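Local coordinates for uncharacterized protein (Peptoclostridium difficile, PDB 6N7M) that is of unknown function, is probably made with a signal peptide, and has an ordered part of two helices that pairs with a second copy, at residues K63-E66 against E67-K71. Numbering follows the deposited sequence.
Sequences KDLE and ETIKK
Thr-68 folds its side chain back onto the preceding turn of the helix and grips the carbonyl of Asp-64 twice. Its CB lies 3.5 Å from Asp-64 O; OG1, set beside its own backbone N (chi1 -65°), donates its proton to that oxygen over 3.1 Å; CG2 is turned the other way, anti to the N. The amide of Thr-68 reaches Asp-64 O at 2.9 Å from the opposite face of the carbonyl plane. A hydroxyl suits a helix here because it can bond to the carbonyl one turn back. Water 1 gives Asp-64 O a third hydrogen bond and donates another to Glu-67 OE1, tying that carboxylate to the backbone. Glu-67 can meet this water because its CG stands anti to the N (chi1 -172°) and the chain runs on extended. Acidic residues suit this side because Glu-67 is exposed and Asp-64 partly so. Glu-67 OE1 is thereby brought to 4.2 Å from Asp-64 OD1, an approach of like charges that probably costs a little and that solvent would soften.

All this belongs to the early turns of helix 62-82, which runs beside helix 37-51 as a helical hairpin. Its i to i+4 bonds include the nearly straight one from Ile-69 N to Leu-65 O (167°). On the face turned to the partner helix, Leu-65 CD1 and Ile-69 CD1 meet at 4.2 Å, and both side chains pack on Leu-47; branched aliphatic groups one turn apart suit such a buried seam. Thr-68 also packs on Met-87 of the second subunit.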
loop_
_atom_site.group_PDB
_atom_site.type_symbol
_atom_site.label_atom_id
_atom_site.label_comp_id
_atom_site.label_asym_id
_atom_site.label_seq_id
_atom_site.Cartn_x
_atom_site.Cartn_y
_atom_site.Cartn_z
ATOM N N LYS A 63 -15.824 8.723 9.119
ATOM C CA LYS A 63 -15.968 7.564 10.032
ATOM C C LYS A 63 -15.265 6.339 9.447
ATOM O O LYS A 63 -14.643 5.627 10.225
ATOM C CB LYS A 63 -17.442 7.247 10.294
ATOM C CG LYS A 63 -18.202 8.233 11.167
ATOM C CD LYS A 63 -19.644 7.779 11.358
ATOM C CE LYS A 63 -20.405 8.473 12.466
ATOM N NZ LYS A 63 -19.856 8.128 13.798
ATOM N N ASP A 64 -15.355 6.138 8.127
ATOM C CA ASP A 64 -14.670 4.985 7.496
ATOM C C ASP A 64 -13.155 5.190 7.625
ATOM O O ASP A 64 -12.441 4.207 7.861
ATOM C CB ASP A 64 -15.078 4.806 6.027
ATOM C CG ASP A 64 -16.550 4.462 5.864
ATOM O OD1 ASP A 64 -17.129 3.921 6.840
ATOM O OD2 ASP A 64 -17.108 4.762 4.781
ATOM N N LEU A 65 -12.686 6.418 7.448
ATOM C CA LEU A 65 -11.221 6.668 7.528
ATOM C C LEU A 65 -10.737 6.447 8.965
ATOM O O LEU A 65 -9.688 5.801 9.161
ATOM C CB LEU A 65 -10.940 8.086 7.023
ATOM C CG LEU A 65 -9.469 8.518 7.031
ATOM C CD1 LEU A 65 -8.577 7.476 6.383
ATOM C CD2 LEU A 65 -9.295 9.857 6.335
ATOM N N GLU A 66 -11.516 6.900 9.953
ATOM C CA GLU A 66 -11.119 6.703 11.370
ATOM C C GLU A 66 -11.116 5.214 11.699
ATOM O O GLU A 66 -10.227 4.807 12.429
ATOM C CB GLU A 66 -12.022 7.518 12.290
ATOM C CG GLU A 66 -11.819 9.017 12.089
ATOM C CD GLU A 66 -12.574 9.918 13.051
ATOM O OE1 GLU A 66 -12.991 9.424 14.120
ATOM O OE2 GLU A 66 -12.745 11.103 12.723
ATOM N N GLU A 67 -12.069 4.451 11.141
ATOM C CA GLU A 67 -12.161 2.980 11.320
ATOM C C GLU A 67 -10.949 2.294 10.683
ATOM O O GLU A 67 -10.407 1.330 11.289
ATOM C CB GLU A 67 -13.445 2.470 10.680
ATOM C CG GLU A 67 -13.736 1.016 10.960
ATOM C CD GLU A 67 -14.919 0.478 10.168
ATOM O OE1 GLU A 67 -15.159 0.991 9.043
ATOM O OE2 GLU A 67 -15.622 -0.425 10.680
ATOM N N THR A 68 -10.579 2.713 9.469
ATOM C CA THR A 68 -9.383 2.163 8.770
ATOM C C THR A 68 -8.115 2.458 9.591
ATOM O O THR A 68 -7.293 1.565 9.711
ATOM C CB THR A 68 -9.296 2.721 7.336
ATOM O OG1 THR A 68 -10.432 2.234 6.629
ATOM C CG2 THR A 68 -8.036 2.349 6.582
ATOM N N ILE A 69 -7.946 3.686 10.092
ATOM C CA ILE A 69 -6.767 4.028 10.935
ATOM C C ILE A 69 -6.742 3.112 12.180
ATOM O O ILE A 69 -5.646 2.598 12.513
ATOM C CB ILE A 69 -6.788 5.530 11.261
ATOM C CG1 ILE A 69 -6.482 6.333 9.991
ATOM C CG2 ILE A 69 -5.820 5.849 12.385
ATOM C CD1 ILE A 69 -6.613 7.835 10.133
ATOM N N LYS A 70 -7.903 2.849 12.787
ATOM C CA LYS A 70 -7.949 1.969 13.985
ATOM C C LYS A 70 -7.426 0.593 13.596
ATOM O O LYS A 70 -6.633 0.052 14.351
ATOM C CB LYS A 70 -9.350 1.866 14.594
ATOM C CG LYS A 70 -9.763 3.058 15.453
ATOM C CD LYS A 70 -11.135 2.895 16.102
ATOM C CE LYS A 70 -11.372 3.903 17.212
ATOM N NZ LYS A 70 -12.594 3.602 17.997
ATOM N N LYS A 71 -7.891 0.054 12.467
ATOM C CA LYS A 71 -7.464 -1.266 11.946
ATOM C C LYS A 71 -5.951 -1.228 11.706
ATOM O O LYS A 71 -5.285 -2.195 12.055
ATOM C CB LYS A 71 -8.225 -1.593 10.661
ATOM C CG LYS A 71 -7.743 -2.816 9.892
ATOM C CD LYS A 71 -8.293 -2.899 8.474
ATOM C CE LYS A 71 -7.828 -1.773 7.570
ATOM N NZ LYS A 71 -8.250 -1.979 6.165
HETATM O O HOH W 1 -13.507 1.835 7.037
#